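Local coordinates for cupin domain protein (PDB 5ZBF) that probably acts as a cupin-superfamily isomerase in making the Choi moiety of aeruginosin, and holds 4-hydroxyphenylpyruvic acid on an iron(II) ion, at residues H45-I50 with K100-S105; V77-V82 with L106-V111. All coordinates share one frame; numbering follows the deposited sequence.

Contact 1: residues H45-I50 with K100-S105; sequences HPESQI and KRITSS. With FE2 (Fe (II) ion), chain C; ENO (3-(4-hydroxy-phenyl)pyruvic acid), chain B.
Lys100 runs beside the aliphatic chain of Gln49, both pointing the same way, and the Lys100 and His45 side chains cross at about a right angle. Its CE lies over one face of the His45 ring, 4.1 Å from the centroid, a CH-pi contact. A bend at chi3 (66°) places CE there, and Lys100 NZ goes on to donate a 3.0 Å hydrogen bond to carboxylate oxygen O1 of the bound hydroxyphenylpyruvate. A long, flexible lysine suits a place that needs methylenes along its length and an N-H donor at its tip. His45 NE2 binds the iron(II) at 2.2 Å, while its ND1 donates in the ring plane to Glu47 O, which fixes the ring's rotation. An alanine in place of Lys100 would probably leave O1 of the ligand without this hydrogen-bond donor and take the CE contact from one face of the His45 ring. Behind this tight cluster, Ser48 and Arg101 form an antiparallel hydrogen-bonded pair, and small Ser48 lets its OG meet Thr103 OG1 at 2.7 Å. The far end is looser: a water bridges Pro46 O, Ser48 OG and Thr103 N, and exposed Ile102 merely lays CD1 against Pro46 CB (3.8 Å) and Glu47 CG. Strands 48-55 and 94-101 are thus paired at the metal end of the cupin barrel, with 27-34 beyond 94-101 and 74-78 beyond 48-55.

Contact 2: residues V77-V82 with L106-V111; sequences VADANV and LPSEDV
Asp79 grips Ser108 with both carboxylate oxygens, and these two hydrogen bonds are the main polar link between the segments. Ser108 OG donates to Asp79 OD1 at 2.7 Å, while the backbone N of Ser108 donates to OD2 at 2.8 Å with an N-H...O angle of 156°. Each oxygen uses its syn lone pair, the one on the side of its partner oxygen, so the carboxylate takes the hydroxyl and the amide of a single residue as a two-pronged clamp that limits its rotation. Aspartate suits the place because its short arm carries two acceptors side by side; Ser108 answers with a hydroxyl one carbon from its own backbone. With chi1 at -51°, OG stands anti to the carbonyl carbon and beside the backbone N, which turns both donors to the same carboxylate. Ser108 OG is also hydrogen-bonded to Ser133 OG, tying in the loop after strand 126-131.

Water adds a weaker polar link, donating to Asp79 OD2 at 3.2 Å and to Ser108 O.

In the double-stranded beta-helix of the cupin fold, strand 74-78 ends here and the chain reverses through a type II beta turn from Asp79 to Val82. Asn81, at its third position, has the positive phi (59°) that this turn requires. Its partner is the irregular linker between strands 94-101 and 112-119.

Backbone pairing is confined to Val77 N, which donates to Val111 O at 2.8 Å.

Van der Waals contact is modest and centres on Val77. Its CG1, anti to the backbone N, lies 3.4 Å from Ser108 OG and 3.7 Å from Ser108 CB, and its CB touches Asp110 O. This compact branched side chain can lie close against the linker, while exposed Pro107 brings CA to 3.6 Å from Asp79 OD2.

In the fold
Contacts 1 and 2, their centres about 9 Å apart, share a chain connection, since Ser105 runs straight into Leu106, and meet across neighbouring strands 48-55 and 74-78. Two probable backbone hydrogen bonds join them: Gln49 O to Ala78 N at 2.8 Å, and His45 O to Asn81 N at 2.9 Å. The second ties the 79-82 turn to the backbone of a metal ligand. Contact 1 supplies two of the iron's protein ligands, His43 and His84 completing the set, whereas contact 2 lies in the outer surroundings, the Asp79 side chain being about 11 Å from the iron. Val82 O is hydrogen-bonded to His84 ND1, a second-shell link from the turn to the metal site.

Contact 1: residues H45-I50 with K100-S105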
# COMPACT_ATOMS: atom_id res chain seq x y z
N HIS A 45 -15.33 0.84 -11.10
CA HIS A 45 -14.46 0.29 -12.12
C HIS A 45 -14.30 -1.19 -11.87
O HIS A 45 -14.45 -1.66 -10.73
CB HIS A 45 -13.10 0.98 -12.12
CG HIS A 45 -12.60 1.34 -10.76
ND1 HIS A 45 -12.19 0.40 -9.84
CD2 HIS A 45 -12.44 2.54 -10.16
CE1 HIS A 45 -11.80 1.00 -8.74
NE2 HIS A 45 -11.94 2.30 -8.90
N PRO A 46 -13.95 -1.95 -12.92
CA PRO A 46 -13.86 -3.40 -12.79
C PRO A 46 -12.71 -3.85 -11.89
O PRO A 46 -12.77 -4.95 -11.33
CB PRO A 46 -13.66 -3.88 -14.23
CG PRO A 46 -13.06 -2.73 -14.94
CD PRO A 46 -13.57 -1.49 -14.27
N GLU A 47 -11.69 -3.02 -11.72
CA GLU A 47 -10.62 -3.35 -10.79
C GLU A 47 -11.12 -3.26 -9.36
O GLU A 47 -11.83 -2.31 -8.99
CB GLU A 47 -9.41 -2.43 -10.96
CG GLU A 47 -8.70 -2.55 -12.30
CD GLU A 47 -9.34 -1.74 -13.42
OE1 GLU A 47 -10.28 -0.96 -13.16
OE2 GLU A 47 -8.89 -1.89 -14.58
N SER A 48 -10.77 -4.26 -8.56
CA SER A 48 -10.90 -4.18 -7.11
C SER A 48 -9.85 -3.23 -6.57
O SER A 48 -8.77 -3.09 -7.16
CB SER A 48 -10.70 -5.55 -6.47
OG SER A 48 -11.65 -6.48 -6.94
N GLN A 49 -10.16 -2.60 -5.45
CA GLN A 49 -9.33 -1.54 -4.90
C GLN A 49 -9.24 -1.63 -3.39
O GLN A 49 -10.24 -1.89 -2.70
CB GLN A 49 -9.91 -0.19 -5.32
CG GLN A 49 -9.17 1.03 -4.81
CD GLN A 49 -9.88 2.32 -5.17
OE1 GLN A 49 -10.16 3.16 -4.32
NE2 GLN A 49 -10.18 2.47 -6.45
N ILE A 50 -8.04 -1.40 -2.89
CA ILE A 50 -7.78 -1.24 -1.47
C ILE A 50 -6.86 -0.05 -1.28
O ILE A 50 -6.15 0.32 -2.22
CB ILE A 50 -7.11 -2.48 -0.85
CG1 ILE A 50 -5.79 -2.82 -1.57
CG2 ILE A 50 -8.06 -3.67 -0.90
CD1 ILE A 50 -5.02 -3.98 -0.98
N LYS A 100 -4.86 -1.36 -7.17
CA LYS A 100 -5.98 -1.77 -8.01
C LYS A 100 -5.58 -2.95 -8.87
O LYS A 100 -4.46 -3.00 -9.41
CB LYS A 100 -6.46 -0.60 -8.87
CG LYS A 100 -7.16 0.48 -8.06
CD LYS A 100 -7.26 1.79 -8.80
CE LYS A 100 -8.15 1.70 -10.01
NZ LYS A 100 -8.45 3.06 -10.53
N ARG A 101 -6.49 -3.91 -9.00
CA ARG A 101 -6.21 -5.18 -9.65
C ARG A 101 -7.53 -5.84 -10.00
O ARG A 101 -8.47 -5.79 -9.21
CB ARG A 101 -5.44 -6.09 -8.69
CG ARG A 101 -5.04 -7.42 -9.27
CD ARG A 101 -4.54 -8.36 -8.19
NE ARG A 101 -4.22 -9.65 -8.77
CZ ARG A 101 -3.12 -9.93 -9.46
NH1 ARG A 101 -2.94 -11.15 -9.94
NH2 ARG A 101 -2.19 -9.00 -9.68
N ILE A 102 -7.61 -6.44 -11.19
CA ILE A 102 -8.74 -7.30 -11.53
C ILE A 102 -8.55 -8.59 -10.75
O ILE A 102 -7.59 -9.32 -10.99
CB ILE A 102 -8.82 -7.63 -13.04
CG1 ILE A 102 -8.99 -6.35 -13.87
CG2 ILE A 102 -9.96 -8.61 -13.31
CD1 ILE A 102 -10.35 -5.69 -13.74
N THR A 103 -9.44 -8.85 -9.80
CA THR A 103 -9.31 -9.99 -8.91
C THR A 103 -10.21 -11.15 -9.29
O THR A 103 -11.25 -10.98 -9.91
CB THR A 103 -9.63 -9.63 -7.44
OG1 THR A 103 -10.95 -9.08 -7.35
CG2 THR A 103 -8.62 -8.65 -6.91
N SER A 104 -9.78 -12.34 -8.87
CA SER A 104 -10.56 -13.55 -9.04
C SER A 104 -11.20 -14.06 -7.74
O SER A 104 -12.12 -14.88 -7.79
CB SER A 104 -9.64 -14.64 -9.62
OG SER A 104 -8.42 -14.71 -8.89
N SER A 105 -10.73 -13.58 -6.60
CA SER A 105 -11.12 -14.07 -5.27
C SER A 105 -12.59 -13.82 -4.94
O SER A 105 -13.22 -12.92 -5.49
CB SER A 105 -10.27 -13.41 -4.17
OG SER A 105 -8.87 -13.53 -4.41
FE FE2 C . -11.56 3.81 -7.34
O4 ENO B . -10.87 5.28 -5.99
C9 ENO B . -10.61 9.36 -7.45
C8 ENO B . -11.62 10.15 -8.00
C7 ENO B . -12.96 9.92 -7.67
C6 ENO B . -13.28 8.89 -6.79
C5 ENO B . -12.27 8.10 -6.24
C4 ENO B . -10.94 8.33 -6.57
O3 ENO B . -13.95 10.69 -8.20
C3 ENO B . -9.86 7.44 -5.97
C2 ENO B . -10.06 6.04 -6.52
C1 ENO B . -9.31 5.60 -7.71
O2 ENO B . -8.28 6.21 -8.09
O1 ENO B . -9.74 4.59 -8.32
O HOH W 1 -11.76 -7.08 -9.65

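Contact 2: residues V77-V82 with L106-V111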
# COMPACT_ATOMS: atom_id res chain seq x y z
N VAL A 77 -11.75 -1.07 1.37
CA VAL A 77 -11.84 -2.21 0.46
C VAL A 77 -13.06 -2.02 -0.44
O VAL A 77 -14.20 -2.02 0.04
CB VAL A 77 -11.94 -3.54 1.23
CG1 VAL A 77 -11.92 -4.74 0.28
CG2 VAL A 77 -10.83 -3.67 2.27
N ALA A 78 -12.82 -1.81 -1.73
CA ALA A 78 -13.89 -1.66 -2.71
C ALA A 78 -13.77 -2.77 -3.74
O ALA A 78 -12.89 -2.74 -4.61
CB ALA A 78 -13.79 -0.30 -3.39
N ASP A 79 -14.64 -3.78 -3.63
CA ASP A 79 -14.63 -4.89 -4.58
C ASP A 79 -15.05 -4.43 -5.98
O ASP A 79 -15.44 -3.28 -6.16
CB ASP A 79 -15.52 -6.02 -4.08
CG ASP A 79 -14.90 -6.79 -2.91
OD1 ASP A 79 -13.69 -6.64 -2.62
OD2 ASP A 79 -15.64 -7.54 -2.27
N ALA A 80 -14.96 -5.34 -6.95
CA ALA A 80 -15.18 -5.01 -8.37
C ALA A 80 -16.51 -4.29 -8.58
O ALA A 80 -17.54 -4.77 -8.13
CB ALA A 80 -15.12 -6.27 -9.22
N ASN A 81 -16.45 -3.14 -9.25
CA ASN A 81 -17.64 -2.35 -9.60
C ASN A 81 -18.51 -1.89 -8.43
O ASN A 81 -19.67 -1.50 -8.62
CB ASN A 81 -18.50 -3.10 -10.63
CG ASN A 81 -17.77 -3.31 -11.93
OD1 ASN A 81 -17.49 -4.44 -12.33
ND2 ASN A 81 -17.42 -2.21 -12.60
N VAL A 82 -17.96 -1.91 -7.21
CA VAL A 82 -18.66 -1.37 -6.05
C VAL A 82 -18.44 0.14 -6.08
O VAL A 82 -17.30 0.59 -6.13
CB VAL A 82 -18.14 -1.97 -4.73
CG1 VAL A 82 -18.75 -1.26 -3.52
CG2 VAL A 82 -18.43 -3.46 -4.69
N LEU A 106 -13.13 -14.62 -4.01
CA LEU A 106 -14.48 -14.41 -3.47
C LEU A 106 -14.60 -13.05 -2.77
O LEU A 106 -13.59 -12.50 -2.34
CB LEU A 106 -14.84 -15.53 -2.48
CG LEU A 106 -15.20 -16.86 -3.14
CD1 LEU A 106 -15.31 -17.96 -2.09
CD2 LEU A 106 -16.49 -16.73 -3.94
N PRO A 107 -15.83 -12.50 -2.66
CA PRO A 107 -16.01 -11.14 -2.16
C PRO A 107 -15.50 -10.89 -0.74
O PRO A 107 -15.51 -11.80 0.10
CB PRO A 107 -17.53 -10.95 -2.19
CG PRO A 107 -18.02 -11.91 -3.20
CD PRO A 107 -17.11 -13.10 -3.06
N SER A 108 -15.10 -9.65 -0.50
CA SER A 108 -14.67 -9.19 0.81
C SER A 108 -15.87 -9.04 1.75
O SER A 108 -16.92 -8.54 1.34
CB SER A 108 -13.98 -7.84 0.68
OG SER A 108 -12.97 -7.89 -0.32
N GLU A 109 -15.69 -9.45 3.00
CA GLU A 109 -16.76 -9.37 4.00
C GLU A 109 -16.84 -7.97 4.64
O GLU A 109 -17.87 -7.61 5.20
CB GLU A 109 -16.55 -10.44 5.08
CG GLU A 109 -17.60 -10.44 6.18
N ASP A 110 -15.77 -7.19 4.54
CA ASP A 110 -15.74 -5.88 5.17
C ASP A 110 -15.27 -4.81 4.19
O ASP A 110 -14.35 -5.08 3.40
CB ASP A 110 -14.80 -5.92 6.38
CG ASP A 110 -15.16 -7.01 7.36
OD1 ASP A 110 -16.11 -6.81 8.16
OD2 ASP A 110 -14.50 -8.07 7.35
N VAL A 111 -15.90 -3.63 4.23
CA VAL A 111 -15.44 -2.46 3.44
C VAL A 111 -14.31 -1.67 4.12
O VAL A 111 -13.61 -0.89 3.47
CB VAL A 111 -16.59 -1.48 3.08
CG1 VAL A 111 -17.63 -2.18 2.19
CG2 VAL A 111 -17.26 -0.88 4.31
O HOH W 2 -17.39 -5.94 -0.09